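Local coordinates for cellulose biosynthesis protein BcsG (Salmonella typhimurium LT2, PDB 5OLT) that is required for cellulose biosynthesis, the chain here being the zinc-binding extramembrane domain of this membrane protein, a member of the alkaline phosphatase family, at residues Tyr131-Leu136 / Ala211-Leu216; Phe299-Pro304 / Lys332-Asp337. All coordinates share one frame; numbering follows the deposited sequence.

How the interactions relate
Interaction 1 is a core contact and interaction 2 a partly buried one near the surface, and they lie 22 Å apart between centres without touching. The first joins helix 132-138 to strand 210-216 of the seven-stranded mixed sheet through van der Waals contacts of apolar side chains with each other and with the strand backbone: one phenylalanine ring sets its edge against the strand, and no hydrogen bond passes between the segments. The second joins two loops, the one that leaves strand 291-299 of the same sheet and the one between helices 318-328 and 341-345. There backbone groups are joined by one direct hydrogen bond and a bridging water, while apolar side chains pack on the inner side and a lysine and an aspartate run together at the exposed end.

Interaction 1: residues Tyr131-Leu136 / Ala211-Leu216; sequences YLFDNL and ATFFNL
F133 reaches from the helix to the strand and lays one edge of its ring against the backbone of A211 and T212. F133 CE2 stands 3.7 Å from A211 C, which lies near the ring plane, and 3.6 Å from T212 C. Next to it, F133 CD2 meets the methyl of A211 (CB, 3.7 Å), and at the tip of the ring F133 CZ is 3.8 Å from F213 CB. The side chains of F133 and F213 cross at about a right angle; F213 has CG anti to its own backbone N (chi1 -178°), and its ring leads away from the helix. One turn after F133, L136 adds a single methyl, CD1, 3.8 Å from A211 CB, so that the alanine methyl is touched by both helix residues. Bonds to Y131 O from N135 N and, weakly, D134 N begin the helix. The segments 132-136 and 211-216 run nearly antiparallel (160°), their axes 9.5 Å apart at closest approach. Around them, F133 also packs on Q143 and V63 and L136 on L61, placing helix 132-138 on one face of the central alpha/beta sheet, as in the alkaline phosphatase family, with strand 210-216 between strands 142-147 and 60-66.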
loop_
_atom_site.group_PDB
_atom_site.type_symbol
_atom_site.label_atom_id
_atom_site.label_comp_id
_atom_site.label_asym_id
_atom_site.label_seq_id
_atom_site.Cartn_x
_atom_site.Cartn_y
_atom_site.Cartn_z
ATOM N N TYR A 131 -11.464 7.166 -4.951
ATOM C CA TYR A 131 -11.055 7.306 -3.556
ATOM C C TYR A 131 -11.593 6.151 -2.746
ATOM O O TYR A 131 -12.781 6.084 -2.467
ATOM C CB TYR A 131 -11.492 8.645 -2.963
ATOM C CG TYR A 131 -10.887 9.843 -3.657
ATOM C CD1 TYR A 131 -11.431 10.322 -4.857
ATOM C CD2 TYR A 131 -9.786 10.499 -3.106
ATOM C CE1 TYR A 131 -10.891 11.438 -5.490
ATOM C CE2 TYR A 131 -9.233 11.617 -3.749
ATOM C CZ TYR A 131 -9.824 12.082 -4.918
ATOM O OH TYR A 131 -9.303 13.179 -5.590
ATOM N N LEU A 132 -10.697 5.222 -2.400
ATOM C CA LEU A 132 -11.097 3.986 -1.732
ATOM C C LEU A 132 -11.973 4.244 -0.486
ATOM O O LEU A 132 -13.024 3.569 -0.293
ATOM C CB LEU A 132 -9.830 3.216 -1.331
ATOM C CG LEU A 132 -10.017 1.952 -0.476
ATOM C CD1 LEU A 132 -10.815 0.909 -1.286
ATOM C CD2 LEU A 132 -8.627 1.438 -0.049
ATOM N N PHE A 133 -11.546 5.159 0.372
ATOM C CA PHE A 133 -12.263 5.439 1.615
ATOM C C PHE A 133 -13.600 6.127 1.359
ATOM O O PHE A 133 -14.538 5.939 2.146
ATOM C CB PHE A 133 -11.384 6.187 2.631
ATOM C CG PHE A 133 -10.321 5.313 3.229
ATOM C CD1 PHE A 133 -9.123 5.076 2.558
ATOM C CD2 PHE A 133 -10.538 4.701 4.461
ATOM C CE1 PHE A 133 -8.154 4.233 3.111
ATOM C CE2 PHE A 133 -9.572 3.878 5.033
ATOM C CZ PHE A 133 -8.388 3.631 4.360
ATOM N N ASP A 134 -13.713 6.878 0.255
ATOM C CA ASP A 134 -15.020 7.465 -0.090
ATOM C C ASP A 134 -15.984 6.413 -0.576
ATOM O O ASP A 134 -17.176 6.459 -0.247
ATOM C CB ASP A 134 -14.838 8.530 -1.150
ATOM C CG ASP A 134 -14.323 9.822 -0.578
ATOM O OD1 ASP A 134 -14.361 10.009 0.672
ATOM O OD2 ASP A 134 -13.886 10.671 -1.390
ATOM N N ASN A 135 -15.478 5.455 -1.351
ATOM C CA ASN A 135 -16.283 4.323 -1.793
ATOM C C ASN A 135 -16.813 3.586 -0.567
ATOM O O ASN A 135 -17.983 3.189 -0.539
ATOM C CB ASN A 135 -15.457 3.377 -2.686
ATOM C CG ASN A 135 -15.111 4.009 -4.038
ATOM O OD1 ASN A 135 -15.881 4.823 -4.575
ATOM N ND2 ASN A 135 -13.968 3.656 -4.587
ATOM N N LEU A 136 -15.964 3.406 0.448
ATOM C CA LEU A 136 -16.434 2.732 1.657
ATOM C C LEU A 136 -17.385 3.592 2.477
ATOM O O LEU A 136 -18.400 3.078 2.998
ATOM C CB LEU A 136 -15.225 2.294 2.482
ATOM C CG LEU A 136 -14.399 1.225 1.772
ATOM C CD1 LEU A 136 -13.088 1.066 2.540
ATOM C CD2 LEU A 136 -15.153 -0.114 1.651
ATOM N N ALA A 211 -13.584 2.090 8.451
ATOM C CA ALA A 211 -12.395 1.995 7.600
ATOM C C ALA A 211 -11.435 3.043 8.103
ATOM O O ALA A 211 -11.763 4.222 8.148
ATOM C CB ALA A 211 -12.741 2.230 6.138
ATOM N N THR A 212 -10.233 2.608 8.476
ATOM C CA THR A 212 -9.231 3.457 9.084
ATOM C C THR A 212 -7.970 3.471 8.238
ATOM O O THR A 212 -7.464 2.413 7.844
ATOM C CB THR A 212 -8.890 2.937 10.506
ATOM O OG1 THR A 212 -10.069 2.989 11.283
ATOM C CG2 THR A 212 -7.833 3.777 11.170
ATOM N N PHE A 213 -7.461 4.686 7.995
ATOM C CA PHE A 213 -6.155 4.910 7.401
ATOM C C PHE A 213 -5.180 5.278 8.499
ATOM O O PHE A 213 -5.380 6.284 9.211
ATOM C CB PHE A 213 -6.245 6.037 6.364
ATOM C CG PHE A 213 -4.954 6.304 5.656
ATOM C CD1 PHE A 213 -4.472 5.363 4.738
ATOM C CD2 PHE A 213 -4.225 7.456 5.897
ATOM C CE1 PHE A 213 -3.273 5.605 4.057
ATOM C CE2 PHE A 213 -2.988 7.704 5.227
ATOM C CZ PHE A 213 -2.530 6.751 4.322
ATOM N N PHE A 214 -4.135 4.465 8.650
ATOM C CA PHE A 214 -3.158 4.659 9.716
ATOM C C PHE A 214 -1.767 4.832 9.103
ATOM O O PHE A 214 -1.300 3.915 8.423
ATOM C CB PHE A 214 -3.207 3.422 10.647
ATOM C CG PHE A 214 -2.186 3.386 11.779
ATOM C CD1 PHE A 214 -1.558 4.543 12.312
ATOM C CD2 PHE A 214 -1.846 2.137 12.343
ATOM C CE1 PHE A 214 -0.644 4.454 13.353
ATOM C CE2 PHE A 214 -0.936 2.065 13.401
ATOM C CZ PHE A 214 -0.328 3.207 13.903
ATOM N N ASN A 215 -1.129 5.998 9.314
ATOM C CA ASN A 215 0.201 6.236 8.763
ATOM C C ASN A 215 1.260 6.232 9.872
ATOM O O ASN A 215 1.068 6.838 10.922
ATOM C CB ASN A 215 0.248 7.555 7.963
ATOM C CG ASN A 215 1.587 7.761 7.317
ATOM O OD1 ASN A 215 2.438 8.462 7.857
ATOM N ND2 ASN A 215 1.786 7.154 6.139
ATOM N N LEU A 216 2.341 5.486 9.629
ATOM C CA LEU A 216 3.388 5.208 10.617
ATOM C C LEU A 216 4.754 5.672 10.151
ATOM O O LEU A 216 5.210 5.262 9.091
ATOM C CB LEU A 216 3.517 3.675 10.876
ATOM C CG LEU A 216 2.337 2.985 11.496
ATOM C CD1 LEU A 216 1.256 2.765 10.457
ATOM C CD2 LEU A 216 2.773 1.649 12.082
#

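Interaction 2: residues Phe299-Pro304 / Lys332-Asp337; sequences FGMKAP and KLFTED
F334, K302 and M301 bury the most surface where the two loops meet. The F334 ring turns its rim to the end of strand 291-299: CE1 comes within 3.2 Å of F299 O, which lies near the ring plane, and G300 C sits at the same edge. In the one of its two modelled conformers described here, the side chain of M301 crosses that of F334 at about a right angle, its CG 3.7 Å from CD1 of the ring. In the same conformer the terminal methyl of M301, CE, ends 3.8 Å from L333 CD1. That leucine methyl in turn lies over the centre of one face of the F334 ring.

Backbone polarity closes the loops together. K302 N donates to F334 O (2.9 Å, 150° at the hydrogen) from above the carbonyl plane, and the CA-H of M301 approaches the same oxygen. Water 1 accepts from A303 N and donates to L333 O and E336 O, linking A303 of one loop to L333 and E336 of the other. Outside this, the K302 chain runs beside D337, pointing the same way; its CE approaches D337 OD1, but NZ remains 4.2 Å from that oxygen, beyond a salt bridge. The methyl of A303 (CB) rests 3.3 Å from D337 O.

F59 meets the F334 ring, and W341 of helix 341-345 packs on M301. The arrangement is a loop-to-loop contact at the periphery of the alpha/beta domain, beyond the C-terminal end of strand 291-299, bridged by a bound water, where the chain leaving that strand is fastened to the connection between helices 318-328 and 341-345.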
loop_
_atom_site.group_PDB
_atom_site.type_symbol
_atom_site.label_atom_id
_atom_site.label_comp_id
_atom_site.label_asym_id
_atom_site.label_seq_id
_atom_site.Cartn_x
_atom_site.Cartn_y
_atom_site.Cartn_z
ATOM N N PHE A 299 -9.203 -11.263 10.292
ATOM C CA PHE A 299 -9.422 -11.690 11.672
ATOM C C PHE A 299 -10.910 -11.906 11.854
ATOM O O PHE A 299 -11.737 -11.215 11.220
ATOM C CB PHE A 299 -8.968 -10.619 12.655
ATOM C CG PHE A 299 -7.486 -10.369 12.620
ATOM C CD1 PHE A 299 -6.924 -9.487 11.688
ATOM C CD2 PHE A 299 -6.662 -11.023 13.510
ATOM C CE1 PHE A 299 -5.563 -9.255 11.654
ATOM C CE2 PHE A 299 -5.280 -10.807 13.456
ATOM C CZ PHE A 299 -4.751 -9.912 12.544
ATOM N N GLY A 300 -11.243 -12.890 12.687
ATOM C CA GLY A 300 -12.622 -13.128 13.074
ATOM C C GLY A 300 -13.409 -13.932 12.060
ATOM O O GLY A 300 -14.651 -13.951 12.126
ATOM N N MET A 301 -12.728 -14.597 11.125
ATOM C CA MET A 301 -13.415 -15.438 10.130
ATOM C C MET A 301 -13.885 -16.751 10.750
ATOM O O MET A 301 -13.184 -17.348 11.575
ATOM C CB MET A 301 -12.539 -15.760 8.938
ATOM C CG MET A 301 -12.166 -14.532 8.100
ATOM S SD MET A 301 -11.106 -15.006 6.727
ATOM C CE MET A 301 -12.184 -15.988 5.678
ATOM N N LYS A 302 -15.033 -17.229 10.288
ATOM C CA LYS A 302 -15.555 -18.515 10.762
ATOM C C LYS A 302 -14.579 -19.606 10.309
ATOM O O LYS A 302 -14.368 -20.617 11.024
ATOM C CB LYS A 302 -16.951 -18.765 10.172
ATOM C CG LYS A 302 -17.558 -20.101 10.611
ATOM C CD LYS A 302 -18.975 -20.317 10.125
ATOM C CE LYS A 302 -19.499 -21.622 10.728
ATOM N NZ LYS A 302 -20.070 -21.385 12.083
ATOM N N ALA A 303 -13.980 -19.404 9.135
ATOM C CA ALA A 303 -13.059 -20.342 8.494
ATOM C C ALA A 303 -11.752 -19.626 8.127
ATOM O O ALA A 303 -11.498 -19.335 6.981
ATOM C CB ALA A 303 -13.717 -20.998 7.287
ATOM N N PRO A 304 -10.916 -19.370 9.136
ATOM C CA PRO A 304 -9.650 -18.655 8.850
ATOM C C PRO A 304 -8.691 -19.392 7.915
ATOM O O PRO A 304 -8.708 -20.623 7.838
ATOM C CB PRO A 304 -9.009 -18.514 10.225
ATOM C CG PRO A 304 -9.688 -19.544 11.076
ATOM C CD PRO A 304 -11.088 -19.631 10.570
ATOM N N LYS A 332 -19.233 -11.066 3.772
ATOM C CA LYS A 332 -19.723 -12.446 3.803
ATOM C C LYS A 332 -18.602 -13.461 3.919
ATOM O O LYS A 332 -18.808 -14.541 4.452
ATOM C CB LYS A 332 -20.645 -12.715 2.622
ATOM C CG LYS A 332 -21.945 -11.934 2.743
ATOM C CD LYS A 332 -22.860 -12.204 1.550
ATOM C CE LYS A 332 -24.139 -11.419 1.703
ATOM N NZ LYS A 332 -25.055 -11.788 0.588
ATOM N N LEU A 333 -17.401 -13.105 3.472
ATOM C CA LEU A 333 -16.315 -14.061 3.618
ATOM C C LEU A 333 -16.052 -14.376 5.103
ATOM O O LEU A 333 -15.527 -15.454 5.400
ATOM C CB LEU A 333 -15.063 -13.679 2.817
ATOM C CG LEU A 333 -14.309 -12.426 3.152
ATOM C CD1 LEU A 333 -13.509 -12.613 4.411
ATOM C CD2 LEU A 333 -13.336 -12.069 2.033
ATOM N N PHE A 334 -16.412 -13.468 6.022
ATOM C CA PHE A 334 -16.184 -13.686 7.452
ATOM C C PHE A 334 -17.097 -14.732 8.079
ATOM O O PHE A 334 -16.787 -15.238 9.141
ATOM C CB PHE A 334 -16.332 -12.395 8.270
ATOM C CG PHE A 334 -15.285 -11.359 7.988
ATOM C CD1 PHE A 334 -14.057 -11.422 8.656
ATOM C CD2 PHE A 334 -15.513 -10.308 7.063
ATOM C CE1 PHE A 334 -13.077 -10.458 8.423
ATOM C CE2 PHE A 334 -14.524 -9.338 6.824
ATOM C CZ PHE A 334 -13.297 -9.428 7.507
ATOM N N THR A 335 -18.215 -15.036 7.423
ATOM C CA THR A 335 -19.162 -15.964 8.008
ATOM C C THR A 335 -19.357 -17.226 7.180
ATOM O O THR A 335 -20.168 -18.093 7.561
ATOM C CB THR A 335 -20.513 -15.264 8.270
ATOM O OG1 THR A 335 -20.947 -14.670 7.051
ATOM C CG2 THR A 335 -20.368 -14.192 9.339
ATOM N N GLU A 336 -18.615 -17.367 6.082
ATOM C CA GLU A 336 -18.676 -18.583 5.251
ATOM C C GLU A 336 -18.109 -19.781 6.005
ATOM O O GLU A 336 -17.053 -19.677 6.635
ATOM C CB GLU A 336 -17.875 -18.402 3.947
ATOM C CG GLU A 336 -18.557 -17.545 2.869
ATOM C CD GLU A 336 -19.898 -18.090 2.391
ATOM O OE1 GLU A 336 -20.120 -19.316 2.411
ATOM O OE2 GLU A 336 -20.760 -17.297 1.985
ATOM N N ASP A 337 -18.782 -20.931 5.920
ATOM C CA ASP A 337 -18.234 -22.144 6.536
ATOM C C ASP A 337 -16.921 -22.569 5.880
ATOM O O ASP A 337 -16.064 -23.164 6.524
ATOM C CB ASP A 337 -19.223 -23.319 6.381
ATOM C CG ASP A 337 -20.592 -23.071 7.044
ATOM O OD1 ASP A 337 -20.678 -22.393 8.098
ATOM O OD2 ASP A 337 -21.604 -23.594 6.511
HETATM O O HOH W 1 -15.230 -17.657 7.106
#